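Local coordinates for protein alkylpurine DNA glycosylase AlkC (Pseudomonas fluorescens, PDB 5VHV) that excises alkylated purine bases from DNA as a repair glycosylase that does not flip the damaged nucleotide out of the helix, at residues Y65-A76 against F87-G96. Numbering follows the deposited sequence.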
ATOM      1  N   TYR A  65     -23.040 -24.545   3.951  1.00 19.90           N
ATOM      2  CA  TYR A  65     -22.433 -23.223   3.809  1.00 20.99           C
ATOM      3  C   TYR A  65     -23.346 -22.111   4.316  1.00 19.96           C
ATOM      4  O   TYR A  65     -22.896 -21.299   5.147  1.00 22.37           O
ATOM      5  CB  TYR A  65     -22.007 -23.021   2.349  1.00 21.00           C
ATOM      6  CG  TYR A  65     -21.423 -21.670   2.058  1.00 20.27           C
ATOM      7  CD1 TYR A  65     -20.183 -21.323   2.546  1.00 20.17           C
ATOM      8  CD2 TYR A  65     -22.111 -20.734   1.293  1.00 18.81           C
ATOM      9  CE1 TYR A  65     -19.635 -20.076   2.280  1.00 20.95           C
ATOM     10  CE2 TYR A  65     -21.577 -19.498   1.023  1.00 22.56           C
ATOM     11  CZ  TYR A  65     -20.338 -19.167   1.509  1.00 19.16           C
ATOM     12  OH  TYR A  65     -19.783 -17.920   1.259  1.00 19.19           O
ATOM     13  N   PRO A  66     -24.605 -22.001   3.888  1.00 21.51           N
ATOM     14  CA  PRO A  66     -25.456 -20.941   4.458  1.00 26.41           C
ATOM     15  C   PRO A  66     -25.590 -21.020   5.969  1.00 25.85           C
ATOM     16  O   PRO A  66     -25.574 -19.983   6.642  1.00 23.18           O
ATOM     17  CB  PRO A  66     -26.806 -21.158   3.760  1.00 26.33           C
ATOM     18  CG  PRO A  66     -26.487 -21.932   2.512  1.00 33.36           C
ATOM     19  CD  PRO A  66     -25.322 -22.807   2.876  1.00 24.28           C
ATOM     20  N   GLN A  67     -25.723 -22.225   6.524  1.00 23.73           N
ATOM     21  CA  GLN A  67     -25.842 -22.368   7.973  1.00 21.41           C
ATOM     22  C   GLN A  67     -24.567 -21.930   8.680  1.00 25.03           C
ATOM     23  O   GLN A  67     -24.619 -21.261   9.723  1.00 23.46           O
ATOM     24  CB  GLN A  67     -26.162 -23.820   8.338  1.00 22.67           C
ATOM     25  CG  GLN A  67     -27.521 -24.327   7.873  1.00 31.79           C
ATOM     26  CD  GLN A  67     -27.674 -25.840   8.063  1.00 53.45           C
ATOM     27  OE1 GLN A  67     -26.717 -26.614   7.909  1.00 34.81           O
ATOM     28  NE2 GLN A  67     -28.879 -26.260   8.408  1.00 57.09           N
ATOM     29  N   THR A  68     -23.410 -22.294   8.136  1.00 20.38           N
ATOM     30  CA  THR A  68     -22.160 -21.849   8.741  1.00 19.07           C
ATOM     31  C   THR A  68     -22.033 -20.330   8.650  1.00 22.28           C
ATOM     32  O   THR A  68     -21.591 -19.682   9.607  1.00 21.52           O
ATOM     33  CB  THR A  68     -20.960 -22.552   8.086  1.00 21.50           C
ATOM     34  OG1 THR A  68     -21.100 -23.977   8.235  1.00 22.02           O
ATOM     35  CG2 THR A  68     -19.661 -22.121   8.742  1.00 23.39           C
ATOM     36  N   LEU A  69     -22.429 -19.736   7.518  1.00 21.76           N
ATOM     37  CA  LEU A  69     -22.349 -18.280   7.396  1.00 23.52           C
ATOM     38  C   LEU A  69     -23.172 -17.595   8.481  1.00 20.19           C
ATOM     39  O   LEU A  69     -22.746 -16.581   9.047  1.00 21.53           O
ATOM     40  CB  LEU A  69     -22.820 -17.823   6.012  1.00 21.98           C
ATOM     41  CG  LEU A  69     -21.860 -17.913   4.830  1.00 26.24           C
ATOM     42  CD1 LEU A  69     -22.524 -17.228   3.646  1.00 23.51           C
ATOM     43  CD2 LEU A  69     -20.494 -17.293   5.124  1.00 26.76           C
ATOM     44  N   THR A  70     -24.348 -18.137   8.789  1.00 19.29           N
ATOM     45  CA  THR A  70     -25.152 -17.567   9.869  1.00 23.80           C
ATOM     46  C   THR A  70     -24.362 -17.515  11.173  1.00 28.05           C
ATOM     47  O   THR A  70     -24.387 -16.499  11.880  1.00 24.28           O
ATOM     48  CB  THR A  70     -26.442 -18.367  10.031  1.00 34.37           C
ATOM     49  OG1 THR A  70     -27.223 -18.209   8.840  1.00 31.38           O
ATOM     50  CG2 THR A  70     -27.254 -17.882  11.232  1.00 34.68           C
ATOM     51  N   LEU A  71     -23.639 -18.589  11.501  1.00 23.00           N
ATOM     52  CA  LEU A  71     -22.813 -18.577  12.708  1.00 24.14           C
ATOM     53  C   LEU A  71     -21.709 -17.532  12.605  1.00 22.22           C
ATOM     54  O   LEU A  71     -21.396 -16.846  13.582  1.00 22.06           O
ATOM     55  CB  LEU A  71     -22.183 -19.939  12.947  1.00 22.21           C
ATOM     56  CG  LEU A  71     -23.140 -21.123  13.091  1.00 24.10           C
ATOM     57  CD1 LEU A  71     -22.347 -22.386  13.337  1.00 32.84           C
ATOM     58  CD2 LEU A  71     -24.144 -20.894  14.221  1.00 31.45           C
ATOM     59  N   LEU A  72     -21.075 -17.438  11.441  1.00 18.71           N
ATOM     60  CA  LEU A  72     -19.945 -16.532  11.295  1.00 17.81           C
ATOM     61  C   LEU A  72     -20.389 -15.066  11.324  1.00 20.49           C
ATOM     62  O   LEU A  72     -19.636 -14.200  11.798  1.00 20.13           O
ATOM     63  CB  LEU A  72     -19.200 -16.868  10.009  1.00 17.64           C
ATOM     64  CG  LEU A  72     -18.580 -18.290   9.948  1.00 21.17           C
ATOM     65  CD1 LEU A  72     -17.874 -18.470   8.611  1.00 19.78           C
ATOM     66  CD2 LEU A  72     -17.595 -18.553  11.089  1.00 24.49           C
ATOM     67  N   TYR A  73     -21.599 -14.764  10.838  1.00 22.85           N
ATOM     68  CA  TYR A  73     -22.150 -13.428  11.035  1.00 26.95           C
ATOM     69  C   TYR A  73     -22.221 -13.086  12.519  1.00 23.90           C
ATOM     70  O   TYR A  73     -21.904 -11.957  12.917  1.00 22.14           O
ATOM     71  CB  TYR A  73     -23.544 -13.314  10.422  1.00 21.64           C
ATOM     72  CG  TYR A  73     -23.629 -12.865   8.975  1.00 21.68           C
ATOM     73  CD1 TYR A  73     -22.926 -13.521   7.968  1.00 24.33           C
ATOM     74  CD2 TYR A  73     -24.440 -11.783   8.612  1.00 28.50           C
ATOM     75  CE1 TYR A  73     -23.033 -13.121   6.638  1.00 27.37           C
ATOM     76  CE2 TYR A  73     -24.560 -11.372   7.291  1.00 32.55           C
ATOM     77  CZ  TYR A  73     -23.854 -12.040   6.304  1.00 35.94           C
ATOM     78  OH  TYR A  73     -23.976 -11.635   4.986  1.00 28.22           O
ATOM     79  N   ALA A  74     -22.666 -14.036  13.355  1.00 24.09           N
ATOM     80  CA  ALA A  74     -22.746 -13.768  14.787  1.00 22.02           C
ATOM     81  C   ALA A  74     -21.371 -13.726  15.427  1.00 25.74           C
ATOM     82  O   ALA A  74     -21.166 -12.993  16.405  1.00 21.38           O
ATOM     83  CB  ALA A  74     -23.606 -14.814  15.485  1.00 22.76           C
ATOM     84  N   LEU A  75     -20.414 -14.479  14.876  1.00 18.96           N
ATOM     85  CA  LEU A  75     -19.073 -14.507  15.440  1.00 21.00           C
ATOM     86  C   LEU A  75     -18.351 -13.176  15.227  1.00 20.97           C
ATOM     87  O   LEU A  75     -17.579 -12.744  16.093  1.00 24.45           O
ATOM     88  CB  LEU A  75     -18.274 -15.650  14.811  1.00 22.98           C
ATOM     89  CG  LEU A  75     -16.872 -15.862  15.384  1.00 17.70           C
ATOM     90  CD1 LEU A  75     -16.926 -16.372  16.800  1.00 20.63           C
ATOM     91  CD2 LEU A  75     -16.049 -16.788  14.470  1.00 24.61           C
ATOM     92  N   ALA A  76     -18.608 -12.503  14.109  1.00 20.90           N
ATOM     93  CA  ALA A  76     -17.785 -11.352  13.736  1.00 20.70           C
ATOM     94  C   ALA A  76     -17.681 -10.298  14.830  1.00 25.18           C
ATOM     95  O   ALA A  76     -16.551  -9.927  15.183  1.00 23.18           O
ATOM     96  CB  ALA A  76     -18.311 -10.758  12.425  1.00 21.04           C
ATOM     97  N   PHE A  87     -10.022 -14.069   8.643  1.00 17.67           N
ATOM     98  CA  PHE A  87     -10.388 -15.435   8.281  1.00 14.64           C
ATOM     99  C   PHE A  87     -11.852 -15.547   7.882  1.00 14.52           C
ATOM    100  O   PHE A  87     -12.216 -16.488   7.171  1.00 16.68           O
ATOM    101  CB  PHE A  87     -10.040 -16.441   9.386  1.00 14.48           C
ATOM    102  CG  PHE A  87     -10.962 -16.436  10.592  1.00 16.44           C
ATOM    103  CD1 PHE A  87     -12.196 -17.070  10.544  1.00 16.30           C
ATOM    104  CD2 PHE A  87     -10.555 -15.860  11.780  1.00 20.10           C
ATOM    105  CE1 PHE A  87     -13.036 -17.076  11.652  1.00 19.44           C
ATOM    106  CE2 PHE A  87     -11.369 -15.867  12.897  1.00 18.31           C
ATOM    107  CZ  PHE A  87     -12.626 -16.482  12.840  1.00 18.53           C
ATOM    108  N   LEU A  88     -12.686 -14.573   8.249  1.00 14.84           N
ATOM    109  CA  LEU A  88     -14.093 -14.653   7.862  1.00 13.07           C
ATOM    110  C   LEU A  88     -14.262 -14.447   6.363  1.00 18.38           C
ATOM    111  O   LEU A  88     -14.854 -15.312   5.704  1.00 14.35           O
ATOM    112  CB  LEU A  88     -14.915 -13.656   8.686  1.00 13.87           C
ATOM    113  CG  LEU A  88     -14.875 -13.924  10.186  1.00 17.74           C
ATOM    114  CD1 LEU A  88     -15.365 -12.675  10.926  1.00 28.93           C
ATOM    115  CD2 LEU A  88     -15.723 -15.143  10.490  1.00 23.54           C
ATOM    116  N   PRO A  89     -13.776 -13.367   5.758  1.00 13.61           N
ATOM    117  CA  PRO A  89     -13.814 -13.309   4.286  1.00 15.00           C
ATOM    118  C   PRO A  89     -13.064 -14.450   3.623  1.00 12.05           C
ATOM    119  O   PRO A  89     -13.483 -14.927   2.560  1.00 12.56           O
ATOM    120  CB  PRO A  89     -13.191 -11.934   3.964  1.00 16.52           C
ATOM    121  CG  PRO A  89     -12.633 -11.436   5.232  1.00 21.87           C
ATOM    122  CD  PRO A  89     -13.305 -12.102   6.359  1.00 16.36           C
ATOM    123  N   HIS A  90     -11.990 -14.946   4.237  1.00 12.54           N
ATOM    124  CA  HIS A  90     -11.291 -16.079   3.651  1.00 11.85           C
ATOM    125  C   HIS A  90     -12.203 -17.295   3.535  1.00 12.82           C
ATOM    126  O   HIS A  90     -12.175 -18.005   2.521  1.00 14.44           O
ATOM    127  CB  HIS A  90     -10.054 -16.448   4.461  1.00 12.67           C
ATOM    128  CG  HIS A  90      -9.217 -17.496   3.799  1.00 15.72           C
ATOM    129  ND1 HIS A  90      -8.380 -17.224   2.734  1.00 19.06           N
ATOM    130  CD2 HIS A  90      -9.145 -18.833   4.002  1.00 14.89           C
ATOM    131  CE1 HIS A  90      -7.807 -18.351   2.333  1.00 19.56           C
ATOM    132  NE2 HIS A  90      -8.253 -19.339   3.093  1.00 16.89           N
ATOM    133  N   TYR A  91     -13.016 -17.546   4.566  1.00 14.50           N
ATOM    134  CA  TYR A  91     -13.955 -18.659   4.516  1.00 13.74           C
ATOM    135  C   TYR A  91     -14.905 -18.502   3.330  1.00 15.35           C
ATOM    136  O   TYR A  91     -15.187 -19.461   2.607  1.00 14.38           O
ATOM    137  CB  TYR A  91     -14.707 -18.738   5.858  1.00 15.37           C
ATOM    138  CG  TYR A  91     -15.673 -19.892   5.934  1.00 15.42           C
ATOM    139  CD1 TYR A  91     -16.903 -19.797   5.329  1.00 17.14           C
ATOM    140  CD2 TYR A  91     -15.352 -21.079   6.610  1.00 15.33           C
ATOM    141  CE1 TYR A  91     -17.787 -20.835   5.346  1.00 18.04           C
ATOM    142  CE2 TYR A  91     -16.242 -22.132   6.629  1.00 17.11           C
ATOM    143  CZ  TYR A  91     -17.459 -21.995   5.999  1.00 17.68           C
ATOM    144  OH  TYR A  91     -18.374 -23.022   5.976  1.00 21.94           O
ATOM    145  N   VAL A  92     -15.366 -17.279   3.082  1.00 14.34           N
ATOM    146  CA  VAL A  92     -16.281 -17.033   1.970  1.00 13.62           C
ATOM    147  C   VAL A  92     -15.596 -17.314   0.632  1.00 11.53           C
ATOM    148  O   VAL A  92     -16.180 -17.918  -0.276  1.00 15.28           O
ATOM    149  CB  VAL A  92     -16.804 -15.581   2.046  1.00 13.43           C
ATOM    150  CG1 VAL A  92     -17.571 -15.221   0.789  1.00 15.82           C
ATOM    151  CG2 VAL A  92     -17.643 -15.385   3.288  1.00 15.49           C
ATOM    152  N   ALA A  93     -14.373 -16.813   0.458  1.00 12.36           N
ATOM    153  CA  ALA A  93     -13.658 -17.057  -0.797  1.00 14.42           C
ATOM    154  C   ALA A  93     -13.358 -18.537  -1.001  1.00 14.30           C
ATOM    155  O   ALA A  93     -13.359 -19.023  -2.142  1.00 15.55           O
ATOM    156  CB  ALA A  93     -12.366 -16.257  -0.822  1.00 16.45           C
ATOM    157  N   SER A  94     -13.116 -19.268   0.091  1.00 16.10           N
ATOM    158  CA  SER A  94     -12.769 -20.681   0.000  1.00 14.59           C
ATOM    159  C   SER A  94     -13.974 -21.536  -0.360  1.00 14.60           C
ATOM    160  O   SER A  94     -13.874 -22.434  -1.205  1.00 14.92           O
ATOM    161  CB  SER A  94     -12.165 -21.165   1.323  1.00 14.65           C
ATOM    162  OG  SER A  94     -10.914 -20.529   1.616  1.00 15.81           O
ATOM    163  N   TYR A  95     -15.116 -21.304   0.296  1.00 15.71           N
ATOM    164  CA  TYR A  95     -16.234 -22.237   0.259  1.00 16.28           C
ATOM    165  C   TYR A  95     -17.487 -21.665  -0.394  1.00 17.36           C
ATOM    166  O   TYR A  95     -18.479 -22.398  -0.545  1.00 14.84           O
ATOM    167  CB  TYR A  95     -16.546 -22.726   1.689  1.00 16.63           C
ATOM    168  CG  TYR A  95     -15.279 -23.222   2.365  1.00 13.53           C
ATOM    169  CD1 TYR A  95     -14.568 -24.300   1.837  1.00 16.05           C
ATOM    170  CD2 TYR A  95     -14.771 -22.589   3.471  1.00 13.14           C
ATOM    171  CE1 TYR A  95     -13.372 -24.737   2.429  1.00 13.94           C
ATOM    172  CE2 TYR A  95     -13.583 -23.020   4.079  1.00 13.70           C
ATOM    173  CZ  TYR A  95     -12.888 -24.086   3.546  1.00 14.42           C
ATOM    174  OH  TYR A  95     -11.717 -24.459   4.156  1.00 16.07           O
ATOM    175  N   GLY A  96     -17.458 -20.401  -0.816  1.00 18.46           N
ATOM    176  CA  GLY A  96     -18.625 -19.709  -1.332  1.00 21.32           C
ATOM    177  C   GLY A  96     -18.673 -19.491  -2.831  1.00 21.37           C
ATOM    178  O   GLY A  96     -19.537 -18.738  -3.303  1.00 19.06           O
TER
HETATM  179  O   HOH W   1     -18.480 -25.003   7.545  1.00 24.14           O
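The Y91 ring is held between two groups: L72 CD1 lies over one face, a CH-pi contact 3.9 Å from the ring centroid and 19° off the normal, while CD2 of Y95, one turn further along the same helix, sits over the centre of the other. The Y65 side chain runs past that of Y91 the other way and brings CE1 to 3.7 Å from Y91 CE1. One face of the Y65 ring receives the carbonyl oxygen of Y95 and the other L69 CG. At the far end of the interface L75 CD2 meets F87 at the ring edge, 3.8 Å from CZ, and L88 CG lies over one face of that ring, offset toward the rim. Y91 enters as a knob the hole formed by Y65, T68, L69 and L72, its ring carried there by a first torsion that sets CG opposite the backbone N (chi1 -178°). These residues belong to helices 65-75 and 87-95, an antiparallel pair whose axes come within 11.1 Å, consistent with the HEAT-like helical repeats of the DNA alkylation repair enzymes; helix 46-60 packs against the second helix, and S54 touches Y91. The Y91 hydroxyl lies 3.2 Å from T68 CG2, and a water at the ring's edge links it to T68 OG1, which is also hydrogen-bonded to D64 O. At the C-terminal end of helix 87-95, Y65 OH packs 3.4 Å from G96 CA and beside V92 CG1, and is hydrogen-bonded to S103 of helix 100-110. Toward the other end of the pair, L88 splits its branches: CD2 lies 3.9 Å from L72 CB, and CD1 rests against A76 CB.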